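Local coordinates for penicillin binding protein 2X (Streptococcus thermophilus, PDB 5U47) that probably cross-links peptidoglycan peptides as a transpeptidase of the cell-division machinery and is thought to be inactivated by beta-lactams that acylate its active-site serine, at residues A[150-155]-A[265-270]; A[225-230]-A[260-265]. The protein carries 1 engineered substitution. All blocks are in the same frame, centred on the assembly; numbering follows the deposited sequence.

In the fold
Interaction 1 and interaction 2 lie side by side, their centres about 10 Å apart, and meet at Pro265, the first residue after strand 258-264. Interaction 2 is buried throughout: helix 224-241 lies against the edge strand of the five-stranded transpeptidase sheet, with methyl packing and an amide that bonds to backbone. Interaction 1 is only partly buried and mostly polar; there the short helix 151-154, from the dimerisation family region, meets the loop through hydroxyls, a carboxylate and two waters. The two join directly, Phe153 packing on Thr261 and Glu152 on Gln263, while Glu231 of helix 224-241 accepts bonds from both Ala150 and Gln227.

Interaction 1 (A[150-155]-A[265-270]); sequences ASEFLG and PTYNSD
Ser151 OG donates to the carbonyl oxygen Tyr267 O at 2.7 Å, with a C=O...donor angle of 159°, and also receives a weak bond from Phe149 N. This joins two parts of the chain: helix 151-154, in the dimerisation family region, and the loop that leaves the edge strand of the transpeptidase sheet. A chi1 of -66° sets OG anti to the carbonyl carbon, where it meets Tyr267 O. Ser151 CB sits over the centre of the Tyr267 ring, 3.9 Å from the centroid, a CH-pi contact. Glu152 takes the edge of the same ring, its OE2 lying 3.3 Å from Tyr267 CD1, with the carboxylate plane steeply inclined to the ring. The other oxygen, OE1, accepts from Thr266 OG1 at 2.8 Å on its syn lone pair, the side facing OE2. OE2 itself is bonded to Tyr280 OH, so both carboxylate oxygens have partners. Two waters add further links. One donates to Thr266 OG1 and accepts a longer bond from Ser151 N near the start of the helix. The second is held at four points: it accepts from Tyr267 OH and Ser269 OG, and donates to Gly155 O at 2.7 Å and, at 3.3 Å, to Ser151 O. It thereby links the carbonyls of Ser151, in the first turn, and of Gly155, just past the helix, to two loop hydroxyls. Farther along, Arg156 reaches Ser269 O, and an Asx turn shapes the loop: Asn268 OD1 accepts from Asp270 N at 2.8 Å, with the donor in the carbonyl plane.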
# COMPACT_ATOMS: atom_id res chain seq x y z
N ALA A 150 -7.85 2.92 7.58
CA ALA A 150 -6.60 2.70 6.80
C ALA A 150 -5.58 3.78 7.09
O ALA A 150 -4.92 4.29 6.18
CB ALA A 150 -6.92 2.69 5.33
N SER A 151 -5.42 4.10 8.36
CA SER A 151 -4.60 5.25 8.73
C SER A 151 -3.15 5.15 8.33
O SER A 151 -2.60 6.07 7.70
CB SER A 151 -4.76 5.55 10.22
OG SER A 151 -6.09 5.98 10.48
N GLU A 152 -2.52 4.04 8.69
CA GLU A 152 -1.12 3.84 8.29
C GLU A 152 -0.95 3.81 6.76
O GLU A 152 0.03 4.32 6.23
CB GLU A 152 -0.52 2.60 8.97
CG GLU A 152 -0.27 2.80 10.46
CD GLU A 152 -1.51 2.77 11.36
OE1 GLU A 152 -2.66 2.43 10.91
OE2 GLU A 152 -1.31 3.09 12.55
N PHE A 153 -1.92 3.23 6.06
CA PHE A 153 -1.85 3.22 4.59
C PHE A 153 -1.89 4.64 3.99
O PHE A 153 -1.04 5.00 3.14
CB PHE A 153 -2.98 2.37 4.05
CG PHE A 153 -3.20 2.50 2.58
CD1 PHE A 153 -2.38 1.83 1.68
CD2 PHE A 153 -4.23 3.28 2.09
CE1 PHE A 153 -2.59 1.94 0.31
CE2 PHE A 153 -4.46 3.39 0.72
CZ PHE A 153 -3.64 2.72 -0.17
N LEU A 154 -2.85 5.44 4.44
CA LEU A 154 -3.01 6.81 3.94
C LEU A 154 -1.85 7.71 4.30
O LEU A 154 -1.40 8.49 3.48
CB LEU A 154 -4.30 7.44 4.46
CG LEU A 154 -5.61 6.83 3.99
CD1 LEU A 154 -6.78 7.45 4.73
CD2 LEU A 154 -5.77 7.01 2.49
N GLY A 155 -1.37 7.60 5.53
CA GLY A 155 -0.34 8.49 5.99
C GLY A 155 -0.89 9.88 6.25
O GLY A 155 -2.12 10.09 6.28
N PRO A 265 -1.41 -1.74 16.37
CA PRO A 265 -2.29 -0.64 16.78
C PRO A 265 -2.36 0.43 15.71
O PRO A 265 -1.49 0.50 14.85
CB PRO A 265 -1.59 -0.09 18.04
CG PRO A 265 -0.17 -0.46 17.85
CD PRO A 265 -0.22 -1.83 17.22
N THR A 266 -3.39 1.27 15.78
CA THR A 266 -3.59 2.30 14.77
C THR A 266 -3.87 3.63 15.43
O THR A 266 -3.70 3.77 16.64
CB THR A 266 -4.73 1.88 13.80
OG1 THR A 266 -4.77 2.76 12.65
CG2 THR A 266 -6.08 1.88 14.53
N TYR A 267 -4.25 4.61 14.61
CA TYR A 267 -4.61 5.94 15.10
C TYR A 267 -5.73 6.56 14.26
O TYR A 267 -6.00 6.12 13.13
CB TYR A 267 -3.38 6.87 15.09
CG TYR A 267 -2.81 7.19 13.72
CD1 TYR A 267 -1.89 6.34 13.11
CD2 TYR A 267 -3.16 8.36 13.04
CE1 TYR A 267 -1.36 6.63 11.85
CE2 TYR A 267 -2.63 8.66 11.80
CZ TYR A 267 -1.72 7.79 11.21
OH TYR A 267 -1.19 8.08 9.97
N ASN A 268 -6.36 7.58 14.81
CA ASN A 268 -7.36 8.36 14.07
C ASN A 268 -6.61 9.32 13.16
O ASN A 268 -5.86 10.18 13.64
CB ASN A 268 -8.26 9.12 15.03
CG ASN A 268 -9.37 9.88 14.33
OD1 ASN A 268 -9.13 10.61 13.36
ND2 ASN A 268 -10.60 9.70 14.81
N SER A 269 -6.79 9.18 11.84
CA SER A 269 -6.06 10.03 10.87
C SER A 269 -6.36 11.53 10.94
O SER A 269 -5.49 12.35 10.58
CB SER A 269 -6.30 9.54 9.43
OG SER A 269 -5.68 8.28 9.22
N ASP A 270 -7.56 11.89 11.37
CA ASP A 270 -7.96 13.29 11.42
C ASP A 270 -7.43 13.98 12.68
O ASP A 270 -7.05 15.12 12.62
CB ASP A 270 -9.48 13.41 11.36
CG ASP A 270 -9.96 14.80 10.87
OD1 ASP A 270 -9.44 15.32 9.84
OD2 ASP A 270 -10.89 15.35 11.47
O HOH W 1 -6.59 2.26 10.75
O HOH W 2 -3.19 9.19 8.56

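Interaction 2 (A[225-230]-A[260-265])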
# COMPACT_ATOMS: atom_id res chain seq x y z
N PRO A 225 -16.71 1.09 2.17
CA PRO A 225 -17.61 0.24 2.96
C PRO A 225 -16.92 -1.00 3.53
O PRO A 225 -17.09 -1.33 4.71
CB PRO A 225 -18.70 -0.18 1.95
CG PRO A 225 -18.66 0.87 0.88
CD PRO A 225 -17.25 1.39 0.84
N LEU A 226 -16.14 -1.68 2.69
CA LEU A 226 -15.44 -2.88 3.14
C LEU A 226 -14.40 -2.52 4.18
O LEU A 226 -14.26 -3.21 5.19
CB LEU A 226 -14.76 -3.59 1.97
CG LEU A 226 -14.08 -4.91 2.33
CD1 LEU A 226 -15.13 -5.90 2.81
CD2 LEU A 226 -13.33 -5.47 1.14
N GLN A 227 -13.66 -1.45 3.92
CA GLN A 227 -12.61 -0.99 4.85
C GLN A 227 -13.20 -0.67 6.22
O GLN A 227 -12.63 -1.06 7.23
CB GLN A 227 -11.91 0.23 4.29
CG GLN A 227 -10.79 0.78 5.18
CD GLN A 227 -9.51 -0.06 5.13
OE1 GLN A 227 -9.05 -0.47 4.06
NE2 GLN A 227 -8.88 -0.24 6.28
N THR A 228 -14.33 0.05 6.24
CA THR A 228 -15.02 0.42 7.50
C THR A 228 -15.40 -0.82 8.28
O THR A 228 -15.18 -0.91 9.48
CB THR A 228 -16.26 1.32 7.20
OG1 THR A 228 -15.80 2.53 6.58
CG2 THR A 228 -17.02 1.70 8.47
N PHE A 229 -15.90 -1.81 7.56
CA PHE A 229 -16.29 -3.07 8.16
C PHE A 229 -15.07 -3.82 8.69
O PHE A 229 -15.12 -4.37 9.79
CB PHE A 229 -17.04 -3.89 7.12
CG PHE A 229 -17.70 -5.09 7.66
CD1 PHE A 229 -19.00 -5.02 8.13
CD2 PHE A 229 -17.05 -6.30 7.66
CE1 PHE A 229 -19.62 -6.15 8.63
CE2 PHE A 229 -17.65 -7.42 8.16
CZ PHE A 229 -18.94 -7.35 8.65
N LEU A 230 -13.96 -3.81 7.94
CA LEU A 230 -12.73 -4.46 8.38
C LEU A 230 -12.19 -3.85 9.69
O LEU A 230 -11.71 -4.59 10.57
CB LEU A 230 -11.63 -4.36 7.30
CG LEU A 230 -10.26 -4.89 7.69
CD1 LEU A 230 -10.32 -6.36 8.04
CD2 LEU A 230 -9.25 -4.66 6.58
N ALA A 260 -9.01 -3.58 0.86
CA ALA A 260 -9.02 -3.09 2.22
C ALA A 260 -7.73 -3.48 2.90
O ALA A 260 -7.19 -4.56 2.66
CB ALA A 260 -10.21 -3.64 2.98
N THR A 261 -7.21 -2.61 3.75
CA THR A 261 -5.97 -2.93 4.44
C THR A 261 -5.88 -2.18 5.74
O THR A 261 -6.19 -1.00 5.80
CB THR A 261 -4.73 -2.68 3.55
OG1 THR A 261 -3.55 -3.19 4.19
CG2 THR A 261 -4.55 -1.21 3.20
N THR A 262 -5.48 -2.86 6.80
CA THR A 262 -5.36 -2.21 8.08
C THR A 262 -4.32 -2.88 8.96
O THR A 262 -3.90 -4.03 8.71
CB THR A 262 -6.73 -2.13 8.81
OG1 THR A 262 -6.72 -1.06 9.77
CG2 THR A 262 -7.08 -3.46 9.47
N GLN A 263 -3.90 -2.16 9.99
CA GLN A 263 -2.98 -2.70 10.96
C GLN A 263 -3.33 -2.17 12.32
O GLN A 263 -4.02 -1.17 12.43
CB GLN A 263 -1.54 -2.36 10.62
CG GLN A 263 -1.10 -0.93 10.90
CD GLN A 263 0.34 -0.71 10.46
OE1 GLN A 263 0.68 -0.92 9.29
NE2 GLN A 263 1.18 -0.31 11.38
N ARG A 264 -2.84 -2.87 13.35
CA ARG A 264 -3.06 -2.52 14.71
C ARG A 264 -1.70 -2.63 15.41
O ARG A 264 -0.91 -3.49 15.06
CB ARG A 264 -4.08 -3.46 15.36
CG ARG A 264 -5.52 -3.30 14.83
CD ARG A 264 -6.09 -1.96 15.26
NE ARG A 264 -7.47 -1.74 14.83
CZ ARG A 264 -7.84 -1.34 13.60
NH1 ARG A 264 -6.95 -1.16 12.64
NH2 ARG A 264 -9.13 -1.14 13.33
N PRO A 265 -1.41 -1.74 16.37
CA PRO A 265 -2.29 -0.64 16.78
C PRO A 265 -2.36 0.43 15.71
O PRO A 265 -1.49 0.50 14.85
CB PRO A 265 -1.59 -0.09 18.04
CG PRO A 265 -0.17 -0.46 17.85
CD PRO A 265 -0.22 -1.83 17.22
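Gln227 extends from its helix with CG anti to the backbone N (chi1 -179°), the bend at chi2 (76°) carries CD toward the strand, and the last torsion turns OE1 and NE2 to the backbone of Thr261. Both ends of the amide are used on that one residue. OE1 accepts from Thr261 N at 2.8 Å, the donor only slightly tilted from the amide carbonyl plane, whereas NE2 donates a hydrogen bond to Thr261 O at 2.8 Å from well above the plane of that carbonyl. Ala260 and Thr262 bond to Val250 and Ala248 of strand 245-252; by the alternation of a beta-strand, the N-H and C=O of Thr261 between them face the other, outer edge. The amide thus occupies positions that a further strand would fill. NE2 also donates to Glu231 OE2, which in turn is bonded to Thr262 OG1, so the rotation of the amide is fixed from both sides of the contact.

Beside this polar edge the packing is aliphatic. Ala260 CB points at the helix and meets Leu226 CD2 at 4.1 Å and Leu230 CD2 at 3.9 Å. The same Leu230 CD2 lies 3.8 Å from Thr262 CG2, the two side chains lying alongside each other and running in opposite senses. Arg264 NH1 steadies Thr262 through a 2.9 Å bond to OG1, and its guanidinium makes salt bridges to Glu231 and Asp235. Leu226 and Phe229 also touch helix 558-572. The short helix and strand segments cross at -28°. Helices packed on a five-stranded antiparallel sheet, here 224-241 beside 558-572, the C-terminal helix of the transpeptidase domain, are characteristic of the penicillin-recognising transpeptidase and serine beta-lactamase fold.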